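Methyl transferase from Methanosarcina acetivorans (Methanosarcina acetivorans, PDB 6MRO) probably transfers methyl groups from S-adenosylmethionine to an acceptor and binds the product S-adenosyl-L-homocysteine. Local coordinates at residues 57-67 against 81-89. The protein carries 1 engineered substitution. Sequence-based numbering, arbitrary orientation.
Engineered in segment 57-67: Arg65 (natural residue Asp). With SAH (S-adenosyl-L-homocysteine), chain B.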
loop_
_atom_site.group_PDB
_atom_site.type_symbol
_atom_site.label_atom_id
_atom_site.label_comp_id
_atom_site.label_asym_id
_atom_site.label_seq_id
_atom_site.Cartn_x
_atom_site.Cartn_y
_atom_site.Cartn_z
ATOM N N VAL A 57 -2.095 -10.852 8.698
ATOM C CA VAL A 57 -1.393 -9.847 7.907
ATOM C C VAL A 57 -0.014 -10.337 7.502
ATOM O O VAL A 57 0.746 -10.860 8.328
ATOM C CB VAL A 57 -1.280 -8.511 8.655
ATOM C CG1 VAL A 57 -0.573 -7.477 7.763
ATOM C CG2 VAL A 57 -2.670 -8.016 8.984
ATOM N N THR A 58 0.300 -10.146 6.223
ATOM C CA THR A 58 1.650 -10.244 5.684
ATOM C C THR A 58 2.056 -8.880 5.150
ATOM O O THR A 58 1.263 -8.206 4.493
ATOM C CB THR A 58 1.713 -11.289 4.558
ATOM O OG1 THR A 58 1.402 -12.583 5.092
ATOM C CG2 THR A 58 3.119 -11.333 3.961
ATOM N N GLY A 59 3.286 -8.465 5.453
ATOM C CA GLY A 59 3.813 -7.245 4.873
ATOM C C GLY A 59 5.098 -7.520 4.121
ATOM O O GLY A 59 5.960 -8.241 4.627
ATOM N N ILE A 60 5.244 -6.965 2.920
ATOM C CA ILE A 60 6.412 -7.201 2.081
ATOM C C ILE A 60 7.049 -5.863 1.720
ATOM O O ILE A 60 6.353 -4.883 1.420
ATOM C CB ILE A 60 6.037 -8.012 0.823
ATOM C CG1 ILE A 60 7.255 -8.206 -0.074
ATOM C CG2 ILE A 60 4.841 -7.373 0.084
ATOM C CD1 ILE A 60 7.039 -9.222 -1.146
ATOM N N ASP A 61 8.378 -5.806 1.789
ATOM C CA ASP A 61 9.084 -4.581 1.435
ATOM C C ASP A 61 10.493 -4.949 1.003
ATOM O O ASP A 61 11.063 -5.929 1.485
ATOM C CB ASP A 61 9.119 -3.596 2.611
ATOM C CG ASP A 61 9.412 -2.161 2.173
ATOM O OD1 ASP A 61 10.571 -1.860 1.806
ATOM O OD2 ASP A 61 8.481 -1.325 2.208
ATOM N N LEU A 62 11.047 -4.139 0.098
ATOM C CA LEU A 62 12.409 -4.359 -0.393
ATOM C C LEU A 62 13.466 -4.073 0.672
ATOM O O LEU A 62 14.539 -4.681 0.657
ATOM C CB LEU A 62 12.664 -3.474 -1.613
ATOM C CG LEU A 62 12.233 -3.970 -2.987
ATOM C CD1 LEU A 62 12.509 -2.869 -4.014
ATOM C CD2 LEU A 62 12.985 -5.253 -3.342
ATOM N N ALA A 63 13.186 -3.172 1.600
ATOM C CA ALA A 63 14.203 -2.656 2.515
ATOM C C ALA A 63 14.277 -3.533 3.756
ATOM O O ALA A 63 13.326 -3.580 4.537
ATOM C CB ALA A 63 13.867 -1.217 2.896
ATOM N N LYS A 64 15.420 -4.202 3.967
ATOM C CA LYS A 64 15.548 -5.026 5.162
ATOM C C LYS A 64 15.444 -4.189 6.426
ATOM O O LYS A 64 14.905 -4.654 7.437
ATOM C CB LYS A 64 16.865 -5.805 5.158
ATOM C CG LYS A 64 17.168 -6.536 3.871
ATOM C CD LYS A 64 18.508 -7.271 3.959
ATOM C CE LYS A 64 19.617 -6.325 4.391
ATOM N NZ LYS A 64 19.850 -5.220 3.408
ATOM N N ARG A 65 15.966 -2.958 6.399
ATOM C CA ARG A 65 15.876 -2.098 7.576
ATOM C C ARG A 65 14.424 -1.824 7.951
ATOM O O ARG A 65 14.056 -1.879 9.133
ATOM C CB ARG A 65 16.634 -0.793 7.327
ATOM C CG ARG A 65 16.347 0.323 8.329
ATOM C CD ARG A 65 16.904 -0.008 9.687
ATOM N NE ARG A 65 16.834 1.124 10.607
ATOM C CZ ARG A 65 17.794 2.034 10.755
ATOM N NH1 ARG A 65 18.901 1.958 10.025
ATOM N NH2 ARG A 65 17.648 3.025 11.625
ATOM N N ALA A 66 13.579 -1.527 6.961
ATOM C CA ALA A 66 12.174 -1.288 7.263
ATOM C C ALA A 66 11.518 -2.548 7.818
ATOM O O ALA A 66 10.803 -2.499 8.830
ATOM C CB ALA A 66 11.451 -0.794 6.009
ATOM N N ILE A 67 11.755 -3.693 7.167
ATOM C CA ILE A 67 11.198 -4.958 7.647
ATOM C C ILE A 67 11.693 -5.267 9.063
ATOM O O ILE A 67 10.912 -5.681 9.930
ATOM C CB ILE A 67 11.515 -6.092 6.650
ATOM C CG1 ILE A 67 10.708 -5.900 5.339
ATOM C CG2 ILE A 67 11.255 -7.482 7.283
ATOM C CD1 ILE A 67 9.188 -5.826 5.528
ATOM N N VAL A 81 2.470 -10.532 12.936
ATOM C CA VAL A 81 2.436 -10.156 11.552
ATOM C C VAL A 81 3.557 -10.888 10.861
ATOM O O VAL A 81 4.582 -11.052 11.447
ATOM C CB VAL A 81 2.668 -8.663 11.299
ATOM C CG1 VAL A 81 2.637 -8.378 9.816
ATOM C CG2 VAL A 81 1.680 -7.799 12.007
ATOM N N ASN A 82 3.344 -11.310 9.620
ATOM C CA ASN A 82 4.339 -11.992 8.786
ATOM C C ASN A 82 5.036 -10.944 7.913
ATOM O O ASN A 82 4.594 -10.631 6.809
ATOM C CB ASN A 82 3.648 -13.077 7.963
ATOM C CG ASN A 82 4.588 -13.844 7.055
ATOM O OD1 ASN A 82 5.711 -14.172 7.421
ATOM N ND2 ASN A 82 4.111 -14.149 5.852
ATOM N N PHE A 83 6.138 -10.381 8.418
ATOM C CA PHE A 83 6.899 -9.365 7.690
ATOM C C PHE A 83 8.026 -10.035 6.914
ATOM O O PHE A 83 8.818 -10.795 7.491
ATOM C CB PHE A 83 7.483 -8.323 8.649
ATOM C CG PHE A 83 6.499 -7.273 9.092
ATOM C CD1 PHE A 83 5.907 -6.420 8.175
ATOM C CD2 PHE A 83 6.179 -7.135 10.437
ATOM C CE1 PHE A 83 5.005 -5.450 8.588
ATOM C CE2 PHE A 83 5.291 -6.174 10.857
ATOM C CZ PHE A 83 4.697 -5.328 9.929
ATOM N N ILE A 84 8.106 -9.768 5.614
ATOM C CA ILE A 84 9.112 -10.421 4.786
ATOM C C ILE A 84 9.763 -9.409 3.858
ATOM O O ILE A 84 9.115 -8.477 3.367
ATOM C CB ILE A 84 8.535 -11.615 3.985
ATOM C CG1 ILE A 84 7.493 -11.178 2.961
ATOM C CG2 ILE A 84 7.940 -12.664 4.918
ATOM C CD1 ILE A 84 6.922 -12.351 2.179
ATOM N N VAL A 85 11.064 -9.588 3.646
ATOM C CA VAL A 85 11.804 -8.819 2.658
ATOM C C VAL A 85 11.535 -9.432 1.296
ATOM O O VAL A 85 11.684 -10.648 1.119
ATOM C CB VAL A 85 13.309 -8.824 2.974
ATOM C CG1 VAL A 85 14.068 -8.081 1.886
ATOM C CG2 VAL A 85 13.584 -8.200 4.348
ATOM N N GLY A 86 11.161 -8.608 0.333
ATOM C CA GLY A 86 10.813 -9.146 -0.970
ATOM C C GLY A 86 10.413 -8.059 -1.940
ATOM O O GLY A 86 10.194 -6.899 -1.571
ATOM N N ASN A 87 10.306 -8.471 -3.199
ATOM C CA ASN A 87 9.994 -7.596 -4.321
ATOM C C ASN A 87 8.580 -7.893 -4.799
ATOM O O ASN A 87 8.287 -9.024 -5.188
ATOM C CB ASN A 87 10.991 -7.819 -5.454
ATOM C CG ASN A 87 10.950 -6.733 -6.487
ATOM O OD1 ASN A 87 9.900 -6.128 -6.749
ATOM N ND2 ASN A 87 12.099 -6.475 -7.099
ATOM N N VAL A 88 7.717 -6.878 -4.790
ATOM C CA VAL A 88 6.332 -7.063 -5.214
ATOM C C VAL A 88 6.272 -7.476 -6.680
ATOM O O VAL A 88 5.371 -8.215 -7.089
ATOM C CB VAL A 88 5.528 -5.776 -4.933
ATOM C CG1 VAL A 88 4.203 -5.760 -5.708
ATOM C CG2 VAL A 88 5.276 -5.658 -3.430
ATOM N N LEU A 89 7.245 -7.042 -7.484
ATOM C CA LEU A 89 7.321 -7.430 -8.885
ATOM C C LEU A 89 7.789 -8.867 -9.074
ATOM O O LEU A 89 7.849 -9.335 -10.219
ATOM C CB LEU A 89 8.248 -6.478 -9.643
ATOM C CG LEU A 89 7.895 -4.989 -9.588
ATOM C CD1 LEU A 89 8.890 -4.173 -10.404
ATOM C CD2 LEU A 89 6.474 -4.746 -10.077
HETATM N N SAH B . 3.651 1.678 3.079
HETATM C CA SAH B . 4.678 2.314 3.924
HETATM C CB SAH B . 5.891 2.705 3.089
HETATM C CG SAH B . 5.544 3.536 1.854
HETATM S SD SAH B . 6.992 4.161 0.971
HETATM C C SAH B . 4.141 3.539 4.647
HETATM O O SAH B . 3.012 3.983 4.388
HETATM O OXT SAH B . 4.844 4.107 5.496
HETATM C "C5'" SAH B . 7.036 2.886 -0.327
HETATM C "C4'" SAH B . 7.657 1.571 0.148
HETATM O "O4'" SAH B . 7.657 0.646 -0.933
HETATM C "C3'" SAH B . 9.094 1.674 0.654
HETATM O "O3'" SAH B . 9.132 1.116 1.959
HETATM C "C2'" SAH B . 9.896 0.876 -0.365
HETATM O "O2'" SAH B . 11.027 0.199 0.163
HETATM C "C1'" SAH B . 8.858 -0.097 -0.899
HETATM N N9 SAH B . 9.101 -0.609 -2.252
HETATM C C8 SAH B . 9.446 0.097 -3.384
HETATM N N7 SAH B . 9.513 -0.764 -4.415
HETATM C C5 SAH B . 9.195 -2.000 -3.960
HETATM C C6 SAH B . 9.112 -3.246 -4.576
HETATM N N6 SAH B . 9.370 -3.381 -5.870
HETATM N N1 SAH B . 8.761 -4.339 -3.828
HETATM C C2 SAH B . 8.486 -4.211 -2.479
HETATM N N3 SAH B . 8.581 -2.983 -1.861
HETATM C C4 SAH B . 8.917 -1.902 -2.606
#
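Gly59 sits between Asn82 and Ile84 in a parallel ladder, its N donating to Asn82 O and its O accepting from Ile84 N, while the short axes of strands 57-61 and 82-85 come within 4.6 Å and diverge by 18°. Alongside, Asn82 ND2 reaches Thr58 OG1 at 3.2 Å, the hydroxyl lying close to the amide plane. Gly59 has no side chain, and a CB there would run into the Phe83 ring. Ile67, from helix 64-76, packs on Val85, CB to CG2 3.7 Å. At the strand ends Asp61, with CG anti to the backbone N (chi1 -161°), presents its carboxylate to the ribose of the cofactor product: OD1 accepts hydrogen bonds from O2' (2.7 Å) and from Ala63 N, the latter closing an Asx turn, and OD2 accepts from O3' and Gly42 N. A leucine in its place would probably leave all four donors without the carboxylate oxygens that accept from them. Leu62 CD1 packs against the adenine, whose N1 accepts from Val88 N (2.9 Å) and whose N6 donates to Asn87 OD1. This is the Rossmann-like beta-alpha-beta crossover through helix 64-76: strand 82-85 forms one edge of the sheet, strand 35-39 flanks 56-61, and helix 45-51 packs against Val57 and Phe83.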